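Side-chain contacts in BauA (Acinetobacter baumannii, PDB 6HCP), which takes up iron across the outer membrane as ferric preacinetobactin, probably by the energy-coupled mechanism of TonB-dependent siderophore receptors: residues P542-N547 against T551-G556; A496-P501 against S538-S543. All blocks are in the same frame, centred on the assembly; numbering follows the deposited sequence.

Interaction 1: residues P542-N547 against T551-G556; sequences PSKLVN and TFVSDG
Thr551 overlaps the main-chain carbonyl of Lys544 with CB and OG1: CB stands 3.3 Å from Lys544 O. OG1 donates a hydrogen bond to that same oxygen, with 2.8 Å between Thr551 OG1 and Lys544 O. The donor sits above the carbonyl plane, 45° out of it, with a C=O...OG1 angle of 133°, so neither lone pair is used squarely. The torsion explains the approach: OG1 lies beside the threonine's own backbone N and anti to its carbonyl carbon (chi1 -53°), which turns the hydroxyl to the 542-547 side. A second bond, to the hydroxyl of Ser499, holds the same oxygen from a neighbouring loop, so this buried hydroxyl is gripped twice and its rotation is fixed. Carbon atoms of two side chains lie beside it. Val546 brings its CG2 branch to 3.5 Å from Thr551 OG1, the two side chains crossing at a slant. Lys544 sends CG past the threonine, 4.1 Å from Thr551 OG1, and its chain then runs on extended, with CD 4.3 Å from Val553 CG1. Lys544 NZ stays 5.3 Å from Asp555 OD2, so the opposite charges are not in contact, though they may attract weakly. The closest pair of CA atoms, those of Lys544 and Thr551, is 5.7 Å apart. Strands 545-546 and 549-569 pair antiparallel, and the contact lies just below the turn of their beta hairpin, in a probably extracellular loop of a TonB-dependent receptor barrel.

Interaction 2: residues A496-P501 against S538-S543; sequences ATASNP and SYLDPS
Thr497 begins the contact by setting its hydroxyl against a methyl of Leu540, with 3.9 Å between Thr497 OG1 and Leu540 CD2. A hydroxyl oxygen meeting a methyl carbon at that distance is a van der Waals touch, here at the surface edge of the contact. OG1 sits between the backbone N and the carbonyl carbon (chi1 54°), and the two side chains cross at about a right angle. Ala498, the next residue, is buried and makes the apolar half: Ala498 CB lies 3.8 Å from Leu540 CD1, and Ala498 CA is 4.1 Å from the same methyl. Leu540 thus spreads its two branches over consecutive residues, CD2 on Thr497 and CD1 on Ala498. With CG anti to the backbone N (chi1 -161°), the isobutyl group extends far enough to bridge backbones whose closest CA atoms, those of Ala498 and Leu540, are 7.1 Å apart. Only 95 Å² is buried in all, in keeping with a contact carried by one leucine. Farther on, the loop turns to strand 549-569 instead: the backbone of Ser499 bonds to that of Pro550, and Asn500 OD1 accepts from Phe552 N. Asn500 ND2 bonds Glu503 OE1 within the loop. On the strand side, the chain leaves Leu540 through an Asx turn. Asp541 OD1 receives Ser543 N at 3.0 Å, with an angle of 153° at the hydrogen, and Ser543 OG lies 2.8 Å from the same Asp541 OD1, both donors coming from one face of the carboxylate. Together these features are those of two neighbouring, probably extracellular loops of a TonB-dependent barrel, with 496-501 resting on the strand that enters the 524-541/549-569 hairpin.

Overall arrangement
The two interactions are one continuous patch, their centres about 5 Å apart and both 33 to 34 Å from the centre of the chain. In sequence order, loop 496-501 comes first, then 538-543, 542-547 and 551-556. Pro542 and Ser543 belong to both contacts, at the corner where strand 524-541 gives way to strand 545-546. Strands 524-541 and 549-569 are antiparallel neighbours whose ends reach beyond the barrel wall, tied here by a probable hydrogen bond of 2.9 Å between Thr551 O and Asp541 N. Interaction 1 closes the hairpin on itself, whereas interaction 2 lays the preceding loop against it; a probable hydrogen bond, Thr551 OG1 to Ser499 OG at 2.7 Å, links these two probably extracellular loops.

Interaction 1: residues P542-N547 against T551-G556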
ATOM      1  N   PRO A 542      12.942  33.068  42.131  1.00 60.20           N
ATOM      2  CA  PRO A 542      13.699  34.307  42.328  1.00 55.19           C
ATOM      3  C   PRO A 542      12.884  35.439  42.975  1.00 50.33           C
ATOM      4  O   PRO A 542      13.463  36.424  43.437  1.00 62.33           O
ATOM      5  CB  PRO A 542      14.166  34.677  40.910  1.00 53.64           C
ATOM      6  CG  PRO A 542      13.146  34.032  40.003  1.00 56.12           C
ATOM      7  CD  PRO A 542      12.744  32.751  40.708  1.00 58.41           C
ATOM      8  N   SER A 543      11.567  35.250  43.093  1.00 43.03           N
ATOM      9  CA  SER A 543      10.687  36.232  43.714  1.00 51.41           C
ATOM     10  C   SER A 543      10.679  36.084  45.246  1.00 54.71           C
ATOM     11  O   SER A 543      10.164  36.944  45.953  1.00 53.17           O
ATOM     12  CB  SER A 543       9.292  36.130  43.157  1.00 55.04           C
ATOM     13  OG  SER A 543       8.581  35.053  43.750  1.00 64.99           O
ATOM     14  N   LYS A 544      11.164  34.945  45.754  1.00 46.01           N
ATOM     15  CA  LYS A 544      11.058  34.644  47.179  1.00 45.86           C
ATOM     16  C   LYS A 544      12.460  34.645  47.789  1.00 33.94           C
ATOM     17  O   LYS A 544      13.209  33.678  47.639  1.00 38.99           O
ATOM     18  CB  LYS A 544      10.344  33.311  47.419  1.00 49.22           C
ATOM     19  CG  LYS A 544      10.129  32.992  48.893  1.00 57.02           C
ATOM     20  CD  LYS A 544       9.083  31.941  49.173  1.00 72.64           C
ATOM     21  CE  LYS A 544       9.030  31.583  50.643  1.00 74.96           C
ATOM     22  NZ  LYS A 544       8.157  30.412  50.881  1.00 88.29           N
ATOM     23  N   LEU A 545      12.862  35.831  48.266  1.00 38.87           N
ATOM     24  CA  LEU A 545      14.222  36.086  48.717  1.00 38.35           C
ATOM     25  C   LEU A 545      14.278  35.820  50.223  1.00 36.43           C
ATOM     26  O   LEU A 545      13.466  36.355  50.981  1.00 33.93           O
ATOM     27  CB  LEU A 545      14.610  37.540  48.429  1.00 44.47           C
ATOM     28  CG  LEU A 545      14.671  37.956  46.961  1.00 53.21           C
ATOM     29  CD1 LEU A 545      15.178  39.385  46.866  1.00 52.83           C
ATOM     30  CD2 LEU A 545      15.556  37.022  46.149  1.00 52.05           C
ATOM     31  N   VAL A 546      15.280  35.030  50.604  1.00 33.03           N
ATOM     32  CA  VAL A 546      15.665  34.785  51.955  1.00 35.87           C
ATOM     33  C   VAL A 546      17.184  34.951  52.019  1.00 37.44           C
ATOM     34  O   VAL A 546      17.899  34.409  51.161  1.00 35.54           O
ATOM     35  CB  VAL A 546      15.216  33.379  52.401  1.00 36.28           C
ATOM     36  CG1 VAL A 546      15.766  33.025  53.773  1.00 35.01           C
ATOM     37  CG2 VAL A 546      13.693  33.263  52.366  1.00 38.39           C
ATOM     38  N   ASN A 547      17.637  35.859  52.897  1.00 34.17           N
ATOM     39  CA  ASN A 547      19.034  36.293  52.911  1.00 33.26           C
ATOM     40  C   ASN A 547      19.436  36.754  51.505  1.00 32.51           C
ATOM     41  O   ASN A 547      20.518  36.443  51.071  1.00 35.17           O
ATOM     42  CB  ASN A 547      19.976  35.167  53.339  1.00 36.63           C
ATOM     43  CG  ASN A 547      19.917  34.911  54.826  1.00 50.12           C
ATOM     44  OD1 ASN A 547      19.824  35.853  55.612  1.00 54.56           O
ATOM     45  ND2 ASN A 547      20.128  33.668  55.222  1.00 51.51           N
ATOM     46  N   THR A 551      14.823  31.159  46.725  1.00 33.38           N
ATOM     47  CA  THR A 551      14.461  30.040  47.573  1.00 32.98           C
ATOM     48  C   THR A 551      13.896  28.890  46.719  1.00 36.95           C
ATOM     49  O   THR A 551      13.069  29.109  45.846  1.00 37.04           O
ATOM     50  CB  THR A 551      13.459  30.497  48.637  1.00 38.07           C
ATOM     51  OG1 THR A 551      14.023  31.637  49.300  1.00 38.41           O
ATOM     52  CG2 THR A 551      13.111  29.401  49.627  1.00 39.18           C
ATOM     53  N   PHE A 552      14.380  27.677  46.977  1.00 33.38           N
ATOM     54  CA  PHE A 552      13.886  26.447  46.346  1.00 35.61           C
ATOM     55  C   PHE A 552      12.566  26.027  47.002  1.00 36.51           C
ATOM     56  O   PHE A 552      12.490  25.901  48.238  1.00 32.49           O
ATOM     57  CB  PHE A 552      14.949  25.363  46.442  1.00 32.14           C
ATOM     58  CG  PHE A 552      14.736  24.170  45.542  1.00 34.17           C
ATOM     59  CD1 PHE A 552      14.895  24.286  44.168  1.00 33.80           C
ATOM     60  CD2 PHE A 552      14.380  22.932  46.065  1.00 35.53           C
ATOM     61  CE1 PHE A 552      14.710  23.193  43.342  1.00 34.35           C
ATOM     62  CE2 PHE A 552      14.201  21.832  45.236  1.00 35.19           C
ATOM     63  CZ  PHE A 552      14.374  21.963  43.874  1.00 39.02           C
ATOM     64  N   VAL A 553      11.506  25.928  46.188  1.00 28.74           N
ATOM     65  CA  VAL A 553      10.149  25.731  46.684  1.00 31.60           C
ATOM     66  C   VAL A 553       9.497  24.534  45.980  1.00 35.34           C
ATOM     67  O   VAL A 553       9.910  24.152  44.897  1.00 32.03           O
ATOM     68  CB  VAL A 553       9.289  26.998  46.529  1.00 33.62           C
ATOM     69  CG1 VAL A 553       9.792  28.123  47.409  1.00 37.80           C
ATOM     70  CG2 VAL A 553       9.172  27.449  45.077  1.00 39.22           C
ATOM     71  N   SER A 554       8.468  23.969  46.628  1.00 28.80           N
ATOM     72  CA  SER A 554       7.713  22.811  46.118  1.00 27.50           C
ATOM     73  C   SER A 554       6.307  23.272  45.727  1.00 30.97           C
ATOM     74  O   SER A 554       5.383  22.490  45.783  1.00 50.34           O
ATOM     75  CB  SER A 554       7.688  21.708  47.145  1.00 31.83           C
ATOM     76  OG  SER A 554       7.101  22.185  48.351  1.00 31.47           O
ATOM     77  N   ASP A 555       6.237  24.486  45.173  1.00 32.87           N
ATOM     78  CA  ASP A 555       5.034  25.267  44.890  1.00 45.18           C
ATOM     79  C   ASP A 555       4.466  24.975  43.490  1.00 32.72           C
ATOM     80  O   ASP A 555       3.419  25.501  43.144  1.00 35.08           O
ATOM     81  CB  ASP A 555       5.342  26.774  44.891  1.00 39.68           C
ATOM     82  CG  ASP A 555       5.570  27.364  46.263  1.00 52.37           C
ATOM     83  OD1 ASP A 555       5.336  26.638  47.241  1.00 50.26           O
ATOM     84  OD2 ASP A 555       6.096  28.499  46.332  1.00 59.30           O
ATOM     85  N   GLY A 556       5.231  24.321  42.621  1.00 29.14           N
ATOM     86  CA  GLY A 556       4.748  24.118  41.254  1.00 29.44           C
ATOM     87  C   GLY A 556       3.596  23.125  41.250  1.00 27.78           C
ATOM     88  O   GLY A 556       3.496  22.279  42.137  1.00 26.16           O
TER

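Interaction 2: residues A496-P501 against S538-S543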
ATOM      1  N   ALA A 496      23.125  24.389  45.832  1.00 40.05           N
ATOM      2  CA  ALA A 496      24.022  25.200  46.677  1.00 39.40           C
ATOM      3  C   ALA A 496      23.781  26.707  46.491  1.00 41.94           C
ATOM      4  O   ALA A 496      24.150  27.501  47.366  1.00 42.71           O
ATOM      5  CB  ALA A 496      25.459  24.832  46.384  1.00 44.84           C
ATOM      6  N   THR A 497      23.088  27.087  45.406  1.00 40.27           N
ATOM      7  CA  THR A 497      22.823  28.486  45.064  1.00 37.55           C
ATOM      8  C   THR A 497      21.561  29.028  45.753  1.00 43.57           C
ATOM      9  O   THR A 497      21.288  30.229  45.688  1.00 37.66           O
ATOM     10  CB  THR A 497      22.667  28.648  43.549  1.00 46.25           C
ATOM     11  OG1 THR A 497      21.668  27.715  43.152  1.00 44.36           O
ATOM     12  CG2 THR A 497      23.949  28.378  42.789  1.00 47.39           C
ATOM     13  N   ALA A 498      20.801  28.160  46.433  1.00 37.73           N
ATOM     14  CA  ALA A 498      19.507  28.559  47.013  1.00 33.56           C
ATOM     15  C   ALA A 498      19.706  29.195  48.398  1.00 29.95           C
ATOM     16  O   ALA A 498      20.745  29.029  48.998  1.00 39.59           O
ATOM     17  CB  ALA A 498      18.608  27.348  47.090  1.00 39.63           C
ATOM     18  N   SER A 499      18.677  29.883  48.897  1.00 38.06           N
ATOM     19  CA  SER A 499      18.647  30.380  50.280  1.00 37.42           C
ATOM     20  C   SER A 499      18.622  29.207  51.265  1.00 43.22           C
ATOM     21  O   SER A 499      18.952  29.369  52.441  1.00 34.50           O
ATOM     22  CB  SER A 499      17.472  31.277  50.492  1.00 38.57           C
ATOM     23  OG  SER A 499      16.248  30.559  50.415  1.00 34.24           O
ATOM     24  N   ASN A 500      18.100  28.061  50.802  1.00 37.50           N
ATOM     25  CA  ASN A 500      17.910  26.871  51.630  1.00 33.75           C
ATOM     26  C   ASN A 500      18.759  25.751  51.049  1.00 31.96           C
ATOM     27  O   ASN A 500      18.240  24.678  50.706  1.00 31.27           O
ATOM     28  CB  ASN A 500      16.436  26.459  51.717  1.00 31.95           C
ATOM     29  CG  ASN A 500      15.755  26.310  50.368  1.00 38.01           C
ATOM     30  OD1 ASN A 500      16.091  27.002  49.402  1.00 31.92           O
ATOM     31  ND2 ASN A 500      14.690  25.516  50.328  1.00 32.97           N
ATOM     32  N   PRO A 501      20.080  25.973  50.867  1.00 34.90           N
ATOM     33  CA  PRO A 501      20.910  25.032  50.119  1.00 32.85           C
ATOM     34  C   PRO A 501      20.918  23.637  50.754  1.00 36.40           C
ATOM     35  O   PRO A 501      21.029  23.510  51.960  1.00 34.23           O
ATOM     36  CB  PRO A 501      22.321  25.659  50.191  1.00 38.09           C
ATOM     37  CG  PRO A 501      22.309  26.440  51.480  1.00 36.27           C
ATOM     38  CD  PRO A 501      20.894  26.973  51.586  1.00 39.94           C
ATOM     39  N   SER A 538       8.963  21.184  41.919  1.00 29.41           N
ATOM     40  CA  SER A 538       9.843  22.033  42.722  1.00 31.25           C
ATOM     41  C   SER A 538      10.725  22.868  41.788  1.00 38.15           C
ATOM     42  O   SER A 538      11.083  22.402  40.733  1.00 32.90           O
ATOM     43  CB  SER A 538      10.660  21.187  43.653  1.00 33.50           C
ATOM     44  OG  SER A 538       9.841  20.533  44.621  1.00 30.90           O
ATOM     45  N   TYR A 539      11.079  24.085  42.208  1.00 32.81           N
ATOM     46  CA  TYR A 539      11.977  24.932  41.428  1.00 40.60           C
ATOM     47  C   TYR A 539      12.557  26.051  42.308  1.00 40.67           C
ATOM     48  O   TYR A 539      12.044  26.350  43.377  1.00 33.28           O
ATOM     49  CB  TYR A 539      11.222  25.502  40.225  1.00 33.58           C
ATOM     50  CG  TYR A 539       9.973  26.256  40.585  1.00 35.19           C
ATOM     51  CD1 TYR A 539      10.054  27.578  40.979  1.00 37.54           C
ATOM     52  CD2 TYR A 539       8.712  25.699  40.478  1.00 47.95           C
ATOM     53  CE1 TYR A 539       8.944  28.285  41.395  1.00 45.57           C
ATOM     54  CE2 TYR A 539       7.579  26.410  40.847  1.00 49.90           C
ATOM     55  CZ  TYR A 539       7.697  27.702  41.325  1.00 49.03           C
ATOM     56  OH  TYR A 539       6.622  28.447  41.724  1.00 56.95           O
ATOM     57  N   LEU A 540      13.578  26.721  41.775  1.00 37.42           N
ATOM     58  CA  LEU A 540      14.211  27.889  42.378  1.00 41.16           C
ATOM     59  C   LEU A 540      13.401  29.140  42.037  1.00 43.24           C
ATOM     60  O   LEU A 540      13.199  29.424  40.871  1.00 49.44           O
ATOM     61  CB  LEU A 540      15.630  27.945  41.810  1.00 44.19           C
ATOM     62  CG  LEU A 540      16.649  28.778  42.578  1.00 51.67           C
ATOM     63  CD1 LEU A 540      16.664  28.414  44.060  1.00 43.11           C
ATOM     64  CD2 LEU A 540      18.039  28.600  41.971  1.00 52.12           C
ATOM     65  N   ASP A 541      12.803  29.776  43.056  1.00 40.60           N
ATOM     66  CA  ASP A 541      11.918  30.925  42.914  1.00 42.28           C
ATOM     67  C   ASP A 541      12.677  32.238  43.170  1.00 58.89           C
ATOM     68  O   ASP A 541      12.915  32.615  44.318  1.00 44.29           O
ATOM     69  CB  ASP A 541      10.715  30.784  43.852  1.00 43.33           C
ATOM     70  CG  ASP A 541       9.671  31.879  43.694  1.00 57.63           C
ATOM     71  OD1 ASP A 541       9.897  32.787  42.866  1.00 56.09           O
ATOM     72  OD2 ASP A 541       8.686  31.870  44.463  1.00 53.22           O
ATOM     73  N   PRO A 542      12.942  33.068  42.131  1.00 60.20           N
ATOM     74  CA  PRO A 542      13.699  34.307  42.328  1.00 55.19           C
ATOM     75  C   PRO A 542      12.884  35.439  42.975  1.00 50.33           C
ATOM     76  O   PRO A 542      13.463  36.424  43.437  1.00 62.33           O
ATOM     77  CB  PRO A 542      14.166  34.677  40.910  1.00 53.64           C
ATOM     78  CG  PRO A 542      13.146  34.032  40.003  1.00 56.12           C
ATOM     79  CD  PRO A 542      12.744  32.751  40.708  1.00 58.41           C
ATOM     80  N   SER A 543      11.567  35.250  43.093  1.00 43.03           N
ATOM     81  CA  SER A 543      10.687  36.232  43.714  1.00 51.41           C
ATOM     82  C   SER A 543      10.679  36.084  45.246  1.00 54.71           C
ATOM     83  O   SER A 543      10.164  36.944  45.953  1.00 53.17           O
ATOM     84  CB  SER A 543       9.292  36.130  43.157  1.00 55.04           C
ATOM     85  OG  SER A 543       8.581  35.053  43.750  1.00 64.99           O
TER